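Side-chain contacts in acetyl xylan esterase (Metagenome, PDB 6XYC), which probably removes acetyl and feruloyl ester groups from complex natural xylans, as a bifunctional gut-microbiota esterase of the alpha/beta hydrolase fold: residues N231-C236 with G260-G265; I222-G227 with V239-V244; H176-N179 with P183-A186. All coordinates share one frame; numbering follows the deposited sequence.

Contact 1 of 3, residues N231-C236 with G260-G265; sequences NVVPHC and GGHGPG. With AES (4-(2-aminoethyl)benzenesulfonyl fluoride), chain B.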
ATOM      1  N   ASN A 231       5.526  18.365   3.622  1.00 26.11           N
ATOM      2  CA  ASN A 231       5.345  19.400   2.616  1.00 24.88           C
ATOM      3  C   ASN A 231       4.992  18.832   1.247  1.00 25.09           C
ATOM      4  O   ASN A 231       5.046  19.566   0.255  1.00 25.81           O
ATOM      5  CB  ASN A 231       6.616  20.250   2.511  1.00 26.82           C
ATOM      6  CG  ASN A 231       6.332  21.695   2.148  1.00 26.67           C
ATOM      7  OD1 ASN A 231       5.286  22.247   2.483  1.00 28.36           O
ATOM      8  ND2 ASN A 231       7.279  22.319   1.457  1.00 25.97           N
ATOM      9  N   VAL A 232       4.637  17.551   1.168  1.00 24.65           N
ATOM     10  CA  VAL A 232       4.349  16.908  -0.110  1.00 21.91           C
ATOM     11  C   VAL A 232       2.921  16.373  -0.111  1.00 25.83           C
ATOM     12  O   VAL A 232       2.120  16.707  -0.995  1.00 26.38           O
ATOM     13  CB  VAL A 232       5.360  15.788  -0.407  1.00 23.98           C
ATOM     14  CG1 VAL A 232       5.013  15.095  -1.715  1.00 26.37           C
ATOM     15  CG2 VAL A 232       6.774  16.348  -0.462  1.00 24.74           C
ATOM     16  N   VAL A 233       2.596  15.531   0.863  1.00 22.28           N
ATOM     17  CA  VAL A 233       1.225  15.103   1.120  1.00 21.19           C
ATOM     18  C   VAL A 233       0.811  15.681   2.464  1.00 23.85           C
ATOM     19  O   VAL A 233       1.436  15.355   3.485  1.00 23.48           O
ATOM     20  CB  VAL A 233       1.092  13.573   1.119  1.00 21.84           C
ATOM     21  CG1 VAL A 233      -0.339  13.177   1.447  1.00 22.85           C
ATOM     22  CG2 VAL A 233       1.523  13.000  -0.220  1.00 27.27           C
ATOM     23  N   PRO A 234      -0.212  16.535   2.536  1.00 23.31           N
ATOM     24  CA  PRO A 234      -0.498  17.219   3.804  1.00 21.18           C
ATOM     25  C   PRO A 234      -1.042  16.287   4.880  1.00 23.35           C
ATOM     26  O   PRO A 234      -1.804  15.354   4.612  1.00 21.95           O
ATOM     27  CB  PRO A 234      -1.523  18.291   3.414  1.00 26.40           C
ATOM     28  CG  PRO A 234      -2.139  17.797   2.136  1.00 23.00           C
ATOM     29  CD  PRO A 234      -1.067  17.019   1.431  1.00 23.40           C
ATOM     30  N   HIS A 235      -0.604  16.572   6.111  1.00 21.81           N
ATOM     31  CA  HIS A 235      -1.063  15.907   7.328  1.00 23.66           C
ATOM     32  C   HIS A 235      -2.582  15.771   7.382  1.00 22.35           C
ATOM     33  O   HIS A 235      -3.109  14.778   7.904  1.00 22.23           O
ATOM     34  CB  HIS A 235      -0.521  16.739   8.497  1.00 24.75           C
ATOM     35  CG  HIS A 235      -0.691  16.135   9.853  1.00 23.93           C
ATOM     36  ND1 HIS A 235      -1.721  16.494  10.695  1.00 23.04           N
ATOM     37  CD2 HIS A 235       0.089  15.277  10.555  1.00 23.44           C
ATOM     38  CE1 HIS A 235      -1.600  15.837  11.834  1.00 27.05           C
ATOM     39  NE2 HIS A 235      -0.511  15.091  11.775  1.00 25.97           N
ATOM     40  N   CYS A 236      -3.307  16.759   6.852  1.00 23.36           N
ATOM     41  CA  CYS A 236      -4.763  16.707   6.912  1.00 23.36           C
ATOM     42  C   CYS A 236      -5.308  15.424   6.299  1.00 24.07           C
ATOM     43  O   CYS A 236      -6.373  14.943   6.709  1.00 22.42           O
ATOM     44  CB  CYS A 236      -5.354  17.923   6.198  1.00 25.22           C
ATOM     45  SG  CYS A 236      -4.955  18.047   4.421  1.00 29.98           S
ATOM     46  N   GLY A 260       8.009  15.940  11.531  1.00 24.54           N
ATOM     47  CA  GLY A 260       8.296  14.962  10.502  1.00 23.60           C
ATOM     48  C   GLY A 260       7.951  15.479   9.113  1.00 23.80           C
ATOM     49  O   GLY A 260       6.920  16.117   8.895  1.00 23.01           O
ATOM     50  N   GLY A 261       8.830  15.182   8.173  1.00 24.20           N
ATOM     51  CA  GLY A 261       8.611  15.482   6.777  1.00 23.44           C
ATOM     52  C   GLY A 261       7.982  14.311   6.050  1.00 24.40           C
ATOM     53  O   GLY A 261       7.340  13.438   6.643  1.00 23.44           O
ATOM     54  N   HIS A 262       8.175  14.307   4.735  1.00 23.93           N
ATOM     55  CA  HIS A 262       7.687  13.257   3.842  1.00 23.89           C
ATOM     56  C   HIS A 262       8.681  12.089   3.835  1.00 26.35           C
ATOM     57  O   HIS A 262       9.258  11.716   2.812  1.00 24.46           O
ATOM     58  CB  HIS A 262       7.471  13.851   2.450  1.00 20.81           C
ATOM     59  CG  HIS A 262       6.543  13.065   1.575  1.00 23.19           C
ATOM     60  ND1 HIS A 262       5.218  12.851   1.888  1.00 25.00           N
ATOM     61  CD2 HIS A 262       6.743  12.490   0.364  1.00 25.40           C
ATOM     62  CE1 HIS A 262       4.650  12.143   0.923  1.00 26.11           C
ATOM     63  NE2 HIS A 262       5.554  11.909  -0.012  1.00 24.73           N
ATOM     64  N   GLY A 263       8.877  11.512   5.021  1.00 25.05           N
ATOM     65  CA  GLY A 263       9.882  10.498   5.223  1.00 25.49           C
ATOM     66  C   GLY A 263      10.849  10.884   6.328  1.00 26.13           C
ATOM     67  O   GLY A 263      10.989  10.184   7.337  1.00 22.50           O
ATOM     68  N   PRO A 264      11.543  12.007   6.151  1.00 26.21           N
ATOM     69  CA  PRO A 264      12.468  12.473   7.193  1.00 26.73           C
ATOM     70  C   PRO A 264      11.770  12.631   8.536  1.00 25.64           C
ATOM     71  O   PRO A 264      10.696  13.229   8.635  1.00 26.55           O
ATOM     72  CB  PRO A 264      12.968  13.818   6.649  1.00 27.62           C
ATOM     73  CG  PRO A 264      12.876  13.657   5.150  1.00 25.85           C
ATOM     74  CD  PRO A 264      11.637  12.814   4.920  1.00 26.64           C
ATOM     75  N   GLY A 265      12.404  12.092   9.576  1.00 22.39           N
ATOM     76  CA  GLY A 265      11.849  12.051  10.911  1.00 26.90           C
ATOM     77  C   GLY A 265      10.900  10.893  11.148  1.00 26.11           C
ATOM     78  O   GLY A 265      10.748  10.449  12.288  1.00 27.71           O
TER
HETATM   79  C3  AES B 701       2.774  13.711  -4.367  1.00 36.99           C
HETATM   80  C2  AES B 701       3.479  12.755  -3.699  1.00 40.03           C
HETATM   81  C1  AES B 701       2.907  11.541  -3.470  1.00 28.39           C
HETATM   82  S   AES B 701       3.881  10.361  -2.653  1.00 28.32           S
HETATM   83  O1S AES B 701       4.051   9.160  -3.512  1.00 25.03           O
HETATM   84  O2S AES B 701       5.258  10.840  -2.595  1.00 28.77           O
HETATM   85  C6  AES B 701       1.647  11.250  -3.884  1.00 36.78           C
HETATM   86  C5  AES B 701       0.931  12.216  -4.559  1.00 40.82           C
HETATM   87  C4  AES B 701       1.500  13.444  -4.803  1.00 49.44           C
HETATM   88  C7  AES B 701       0.697  14.559  -5.554  1.00 42.50           C
HETATM   89  C8  AES B 701      -0.642  14.837  -4.826  1.00 35.40           C
HETATM   90  N8  AES B 701      -1.146  16.070  -5.334  1.00 34.80           N
HETATM   91  O   HOH W   1       8.271  17.394   3.783  1.00 28.23           O
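His262 lies against Val232 and Val233, and its side chain ends on the sulfonyl group of the bound inhibitor AES. His262 CB starts beside the Val232 methyl CG2, 3.9 Å away. With CG anti to the backbone N (chi1 -159°), the ring is swung across the valine, and the two side chains meet at about a right angle. Val232 CB then sits over one ring face, 3.6 Å from the His262 centroid and 11° off the normal, a CH-pi contact. Farther round the ring, His262 CE1 meets Val233 CG2 at 3.4 Å, an approach neither squarely over the face nor at the edge. His262 ND1 is hydrogen-bonded to Asp230 OD2, while His262 NE2, at the ring edge, gives a nearly straight bond (166°) of 2.8 Å to AES O2S. Val232 CG1 lies 3.4 Å from the ring carbon C2 of AES. This geometry fits a Ser-His-Asp triad of Ser121, His262 and Asp230, with Ser121 on what is probably the nucleophile elbow and the inhibitor's sulfonyl group beside the histidine. With an alanine in place of His262, Asp230 OD2 and AES O2S would probably both lose their imidazole partner, and a gap would be likely to open over Val232 CB. The backbones are linked by one water, which accepts from Asn231 N at 2.9 Å and from His262 N at 3.2 Å. Asp230 OD1 takes the backbone N-H groups of both valines, so the residue that holds the imidazole also fixes the loop carrying its packing partners. Residues 231-236 lead from strand 222-227 to helix 236-248. The loop holding residues 260-265 follows strand 252-257 and precedes helix 269-284; the two loops therefore follow neighbouring parallel strands of the central sheet.

Contact 2 of 3, residues I222-G227 with V239-V244; sequences ILIIHG and VNLKNV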
ATOM      1  N   ILE A 222      -6.043  -0.500  10.810  1.00 24.87           N
ATOM      2  CA  ILE A 222      -5.048   0.300  10.109  1.00 23.82           C
ATOM      3  C   ILE A 222      -4.236   1.112  11.106  1.00 26.08           C
ATOM      4  O   ILE A 222      -4.769   1.601  12.109  1.00 24.95           O
ATOM      5  CB  ILE A 222      -5.702   1.227   9.061  1.00 24.37           C
ATOM      6  CG1 ILE A 222      -4.625   1.912   8.222  1.00 23.49           C
ATOM      7  CG2 ILE A 222      -6.581   2.281   9.733  1.00 26.52           C
ATOM      8  CD1 ILE A 222      -5.162   2.652   6.999  1.00 22.60           C
ATOM      9  N   LEU A 223      -2.940   1.240  10.830  1.00 23.16           N
ATOM     10  CA  LEU A 223      -2.067   2.187  11.507  1.00 21.51           C
ATOM     11  C   LEU A 223      -1.672   3.261  10.505  1.00 22.95           C
ATOM     12  O   LEU A 223      -1.197   2.949   9.406  1.00 22.88           O
ATOM     13  CB  LEU A 223      -0.824   1.492  12.067  1.00 25.09           C
ATOM     14  CG  LEU A 223       0.241   2.395  12.699  1.00 22.73           C
ATOM     15  CD1 LEU A 223      -0.225   3.002  13.999  1.00 27.85           C
ATOM     16  CD2 LEU A 223       1.523   1.595  12.912  1.00 24.28           C
ATOM     17  N   ILE A 224      -1.878   4.519  10.880  1.00 21.50           N
ATOM     18  CA  ILE A 224      -1.602   5.666  10.020  1.00 24.11           C
ATOM     19  C   ILE A 224      -0.492   6.483  10.669  1.00 23.60           C
ATOM     20  O   ILE A 224      -0.583   6.826  11.854  1.00 23.47           O
ATOM     21  CB  ILE A 224      -2.859   6.531   9.810  1.00 23.55           C
ATOM     22  CG1 ILE A 224      -4.038   5.681   9.332  1.00 24.03           C
ATOM     23  CG2 ILE A 224      -2.567   7.661   8.830  1.00 21.50           C
ATOM     24  CD1 ILE A 224      -5.378   6.335   9.573  1.00 25.25           C
ATOM     25  N   ILE A 225       0.542   6.801   9.895  1.00 21.04           N
ATOM     26  CA  ILE A 225       1.689   7.559  10.381  1.00 22.37           C
ATOM     27  C   ILE A 225       1.928   8.716   9.419  1.00 23.89           C
ATOM     28  O   ILE A 225       2.064   8.502   8.208  1.00 20.81           O
ATOM     29  CB  ILE A 225       2.945   6.677  10.495  1.00 22.64           C
ATOM     30  CG1 ILE A 225       2.642   5.411  11.298  1.00 25.67           C
ATOM     31  CG2 ILE A 225       4.074   7.453  11.146  1.00 24.40           C
ATOM     32  CD1 ILE A 225       3.754   4.401  11.314  1.00 24.95           C
ATOM     33  N   HIS A 226       1.989   9.938   9.954  1.00 23.07           N
ATOM     34  CA  HIS A 226       2.112  11.120   9.110  1.00 23.41           C
ATOM     35  C   HIS A 226       2.850  12.217   9.860  1.00 22.91           C
ATOM     36  O   HIS A 226       2.534  12.504  11.021  1.00 23.64           O
ATOM     37  CB  HIS A 226       0.731  11.610   8.661  1.00 21.20           C
ATOM     38  CG  HIS A 226       0.741  12.336   7.353  1.00 20.81           C
ATOM     39  ND1 HIS A 226      -0.101  12.002   6.315  1.00 21.28           N
ATOM     40  CD2 HIS A 226       1.480  13.384   6.918  1.00 20.36           C
ATOM     41  CE1 HIS A 226       0.127  12.807   5.290  1.00 21.90           C
ATOM     42  NE2 HIS A 226       1.082  13.655   5.630  1.00 23.41           N
ATOM     43  N   GLY A 227       3.832  12.820   9.193  1.00 23.24           N
ATOM     44  CA  GLY A 227       4.574  13.916   9.794  1.00 23.01           C
ATOM     45  C   GLY A 227       3.779  15.211   9.717  1.00 22.75           C
ATOM     46  O   GLY A 227       3.185  15.542   8.691  1.00 23.32           O
ATOM     47  N   VAL A 239      -5.324  12.888   9.117  1.00 22.74           N
ATOM     48  CA  VAL A 239      -6.351  13.312  10.065  1.00 22.91           C
ATOM     49  C   VAL A 239      -7.725  12.907   9.545  1.00 24.77           C
ATOM     50  O   VAL A 239      -8.540  12.317  10.264  1.00 22.92           O
ATOM     51  CB  VAL A 239      -6.268  14.831  10.302  1.00 24.77           C
ATOM     52  CG1 VAL A 239      -7.467  15.300  11.097  1.00 24.52           C
ATOM     53  CG2 VAL A 239      -4.967  15.194  11.007  1.00 25.66           C
ATOM     54  N   ASN A 240      -7.985  13.200   8.269  1.00 24.98           N
ATOM     55  CA  ASN A 240      -9.280  12.887   7.679  1.00 20.66           C
ATOM     56  C   ASN A 240      -9.527  11.384   7.650  1.00 25.33           C
ATOM     57  O   ASN A 240     -10.637  10.926   7.948  1.00 22.87           O
ATOM     58  CB  ASN A 240      -9.362  13.477   6.272  1.00 25.30           C
ATOM     59  CG  ASN A 240      -9.377  14.995   6.272  1.00 23.38           C
ATOM     60  OD1 ASN A 240      -9.524  15.626   7.320  1.00 26.14           O
ATOM     61  ND2 ASN A 240      -9.225  15.588   5.094  1.00 23.62           N
ATOM     62  N   LEU A 241      -8.510  10.595   7.294  1.00 23.02           N
ATOM     63  CA  LEU A 241      -8.693   9.150   7.250  1.00 21.90           C
ATOM     64  C   LEU A 241      -9.035   8.597   8.628  1.00 21.51           C
ATOM     65  O   LEU A 241      -9.925   7.750   8.757  1.00 20.89           O
ATOM     66  CB  LEU A 241      -7.436   8.473   6.700  1.00 19.41           C
ATOM     67  CG  LEU A 241      -7.556   6.980   6.385  1.00 22.18           C
ATOM     68  CD1 LEU A 241      -8.687   6.723   5.390  1.00 22.12           C
ATOM     69  CD2 LEU A 241      -6.245   6.433   5.840  1.00 24.11           C
ATOM     70  N   LYS A 242      -8.330   9.056   9.665  1.00 23.24           N
ATOM     71  CA  LYS A 242      -8.622   8.616  11.025  1.00 25.22           C
ATOM     72  C   LYS A 242     -10.050   8.978  11.419  1.00 24.62           C
ATOM     73  O   LYS A 242     -10.766   8.162  12.012  1.00 25.01           O
ATOM     74  CB  LYS A 242      -7.616   9.241  11.996  1.00 25.65           C
ATOM     75  CG  LYS A 242      -8.002   9.183  13.454  1.00 26.22           C
ATOM     76  CD  LYS A 242      -7.880   7.784  14.010  1.00 26.03           C
ATOM     77  CE  LYS A 242      -8.006   7.807  15.523  1.00 28.44           C
ATOM     78  NZ  LYS A 242      -8.540   6.523  16.069  1.00 29.95           N
ATOM     79  N   ASN A 243     -10.484  10.196  11.093  1.00 25.35           N
ATOM     80  CA  ASN A 243     -11.848  10.604  11.412  1.00 23.19           C
ATOM     81  C   ASN A 243     -12.867   9.687  10.748  1.00 24.32           C
ATOM     82  O   ASN A 243     -13.882   9.334  11.358  1.00 24.64           O
ATOM     83  CB  ASN A 243     -12.072  12.057  10.983  1.00 23.99           C
ATOM     84  CG  ASN A 243     -13.500  12.523  11.205  1.00 25.31           C
ATOM     85  OD1 ASN A 243     -14.384  12.286  10.386  1.00 23.65           O
ATOM     86  ND2 ASN A 243     -13.722  13.209  12.318  1.00 25.69           N
ATOM     87  N   VAL A 244     -12.611   9.286   9.502  1.00 22.28           N
ATOM     88  CA  VAL A 244     -13.536   8.415   8.787  1.00 22.64           C
ATOM     89  C   VAL A 244     -13.555   7.020   9.408  1.00 27.28           C
ATOM     90  O   VAL A 244     -14.626   6.419   9.571  1.00 24.25           O
ATOM     91  CB  VAL A 244     -13.170   8.377   7.289  1.00 25.59           C
ATOM     92  CG1 VAL A 244     -13.903   7.244   6.597  1.00 26.54           C
ATOM     93  CG2 VAL A 244     -13.473   9.729   6.636  1.00 26.34           C
TER
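Ile224 CD1 and Leu241 CD2 touch at 3.8 Å, the closest approach between strand 222-227 and the helical residues 239-244. Ile222 CD1 comes to the same methyl, Leu241 CD2, at 4.1 Å, so this one carbon is shared by two isoleucines spaced two residues apart on one face of the strand. In Leu241, CG is anti to the backbone N (chi1 -171°), which carries CD2 up to the two isoleucines. Ile224 CD1 also rests against the helix backbone, 4.0 Å from Lys242 N. In the next shell, Asp167 of strand 164-168 touches both Ile224 and Leu241, while Tyr245 and Ser238 of the same helix flank Ile222 and Ile224 respectively. The elements belong to a beta-alpha-beta crossover, strand 222-227, helix 236-248 and strand 252-257; segments 222-227 and 239-244 run nearly antiparallel, 157° between their N-to-C directions, with axes 9.5 Å apart at closest approach. No hydrogen bond passes between these two segments, so apolar carbon contacts and burial fit them together; directional bonds come from beside them, as where Lys242 NZ bonds Ala252 O at the start of the next strand and forms a salt bridge with Asp246.

Contact 3 of 3, residues H176-N179 with P183-A186; sequences HMSN and PNDA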
ATOM      1  N   HIS A 176      -9.736  16.659  -1.265  1.00 24.82           N
ATOM      2  CA  HIS A 176      -9.295  17.676  -0.320  1.00 25.60           C
ATOM      3  C   HIS A 176      -7.778  17.744  -0.265  1.00 26.16           C
ATOM      4  O   HIS A 176      -7.181  17.815   0.811  1.00 27.03           O
ATOM      5  CB  HIS A 176      -9.851  17.399   1.075  1.00 26.13           C
ATOM      6  CG  HIS A 176     -11.336  17.225   1.106  1.00 26.72           C
ATOM      7  ND1 HIS A 176     -11.945  16.119   1.656  1.00 27.76           N
ATOM      8  CD2 HIS A 176     -12.336  18.019   0.650  1.00 26.64           C
ATOM      9  CE1 HIS A 176     -13.256  16.235   1.535  1.00 30.01           C
ATOM     10  NE2 HIS A 176     -13.520  17.382   0.931  1.00 27.48           N
ATOM     11  N   MET A 177      -7.135  17.743  -1.429  0.56 25.10           N
ATOM     12  CA  MET A 177      -5.680  17.771  -1.508  0.56 25.40           C
ATOM     13  C   MET A 177      -5.132  19.188  -1.592  0.56 26.14           C
ATOM     14  O   MET A 177      -4.133  19.504  -0.934  0.56 26.76           O
ATOM     15  CB  MET A 177      -5.205  16.964  -2.722  0.56 25.24           C
ATOM     16  CG  MET A 177      -3.703  16.722  -2.744  0.56 27.51           C
ATOM     17  SD  MET A 177      -3.138  15.812  -1.291  0.56 26.16           S
ATOM     18  CE  MET A 177      -3.692  14.159  -1.699  0.56 24.32           C
ATOM     19  N   SER A 178      -5.771  20.047  -2.381  1.00 23.97           N
ATOM     20  CA  SER A 178      -5.296  21.411  -2.586  1.00 27.20           C
ATOM     21  C   SER A 178      -5.753  22.278  -1.416  1.00 24.43           C
ATOM     22  O   SER A 178      -6.953  22.385  -1.146  1.00 24.16           O
ATOM     23  CB  SER A 178      -5.811  21.967  -3.914  1.00 22.85           C
ATOM     24  OG  SER A 178      -5.539  23.349  -4.040  1.00 28.25           O
ATOM     25  N   ASN A 179      -4.792  22.870  -0.706  1.00 24.11           N
ATOM     26  CA  ASN A 179      -5.050  23.626   0.520  1.00 26.37           C
ATOM     27  C   ASN A 179      -5.892  22.822   1.505  1.00 24.85           C
ATOM     28  O   ASN A 179      -6.582  23.380   2.360  1.00 25.07           O
ATOM     29  CB  ASN A 179      -5.729  24.963   0.217  1.00 26.22           C
ATOM     30  CG  ASN A 179      -4.845  25.906  -0.572  1.00 29.54           C
ATOM     31  OD1 ASN A 179      -3.757  26.276  -0.134  1.00 29.54           O
ATOM     32  ND2 ASN A 179      -5.327  26.318  -1.740  1.00 28.95           N
ATOM     33  N   PRO A 183      -9.988  19.664  -4.816  1.00 25.19           N
ATOM     34  CA  PRO A 183      -9.156  18.834  -5.699  1.00 24.24           C
ATOM     35  C   PRO A 183      -8.086  19.668  -6.394  1.00 26.20           C
ATOM     36  O   PRO A 183      -8.219  20.882  -6.574  1.00 24.04           O
ATOM     37  CB  PRO A 183     -10.156  18.250  -6.712  1.00 24.08           C
ATOM     38  CG  PRO A 183     -11.553  18.574  -6.156  1.00 26.14           C
ATOM     39  CD  PRO A 183     -11.355  19.829  -5.343  1.00 24.77           C
ATOM     40  N   ASN A 184      -6.995  18.992  -6.765  1.00 25.80           N
ATOM     41  CA  ASN A 184      -5.909  19.621  -7.493  1.00 24.12           C
ATOM     42  C   ASN A 184      -6.289  19.805  -8.962  1.00 25.88           C
ATOM     43  O   ASN A 184      -7.313  19.309  -9.433  1.00 26.38           O
ATOM     44  CB  ASN A 184      -4.631  18.789  -7.381  1.00 24.64           C
ATOM     45  CG  ASN A 184      -3.781  19.173  -6.189  1.00 24.75           C
ATOM     46  OD1 ASN A 184      -3.609  20.354  -5.884  1.00 26.33           O
ATOM     47  ND2 ASN A 184      -3.229  18.174  -5.515  1.00 26.88           N
ATOM     48  N   ASP A 185      -5.437  20.524  -9.696  1.00 27.40           N
ATOM     49  CA  ASP A 185      -5.697  20.799 -11.100  1.00 29.22           C
ATOM     50  C   ASP A 185      -5.062  19.708 -11.969  1.00 28.32           C
ATOM     51  O   ASP A 185      -4.529  18.712 -11.470  1.00 26.19           O
ATOM     52  CB  ASP A 185      -5.226  22.211 -11.461  1.00 31.47           C
ATOM     53  CG  ASP A 185      -3.711  22.371 -11.447  1.00 32.18           C
ATOM     54  OD1 ASP A 185      -2.980  21.359 -11.431  1.00 29.21           O
ATOM     55  OD2 ASP A 185      -3.240  23.530 -11.450  1.00 34.46           O
ATOM     56  N   ALA A 186      -5.119  19.884 -13.291  1.00 31.09           N
ATOM     57  CA  ALA A 186      -4.702  18.843 -14.225  1.00 27.90           C
ATOM     58  C   ALA A 186      -3.194  18.656 -14.277  1.00 28.24           C
ATOM     59  O   ALA A 186      -2.719  17.743 -14.962  1.00 29.12           O
ATOM     60  CB  ALA A 186      -5.238  19.163 -15.623  1.00 32.21           C
TER
HETATM   61  O   HOH W   2      -7.721  23.663  -6.647  1.00 32.26           O
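Met177 and Ser178 both face the residue before Pro183, which fits a classic beta bulge; Ser178 CA and Asn184 CA are 5.3 Å apart. Asn184 meets both Met177 and Ser178: its chi1 of -90° brings the amide up against 176-179, where the two ends of the group have different neighbours. Asn184 OD1 lies 3.4 Å from Ser178 CB, while Asn184 ND2 is placed beside Met177 CG. Met177 was modelled in two conformers, so the details of that second approach are doubtful; in the one described, CG is anti to the backbone N (chi1 -169°), the chain then bends twice, and the side chain goes on to touch Pro171 and Pro234. Ser178 CB also touches the backbone, 3.7 Å from Pro183 O. No direct hydrogen bond joins the two segments. A water bridges them instead, donating to Pro183 O at 2.8 Å and making a weak 3.4 Å bond with Ser178 OG. The bulge belongs to the long loop between strand 164-168 and helix 189-193, which in this alpha/beta hydrolase lines part of the inhibitor pocket: Met177 and Asn184 both belong to that pocket. The short connection between the segments, which holds Cys180, is tied by the Cys180-Cys236 disulfide to the start of helix 236-248. Asn184 ND2 finds its polar partner in Glu190 OE1, a bond that calls for the nitrogen on this branch and so settles which way round the amide sits, with OD1 left on the Ser178 side. Glu190 OE2 in turn is hydrogen-bonded to the inhibitor, so the asparagine stands in a position to orient that carboxylate.

How the contacts relate
Contact 3 closes before the others open, whereas contacts 1 and 2 interleave in the order 222-227, 231-236, 239-244, 260-265. Contact 2 joins a strand and helix of the sheet's crossover; contact 1 lies at the loops that follow strands 222-227 and 252-257, its centre about 13 Å from that of contact 2. They meet where His226 NE2 probably hydrogen-bonds Val233 O, at 2.8 Å. Contacts 1 and 3, with centres about 17 Å apart, touch through Pro234 and Met177, and both border the inhibitor. Contacts 2 and 3 do not touch. The sheet framework thus connects to three loops lining one pocket, which probably serves ester substrates.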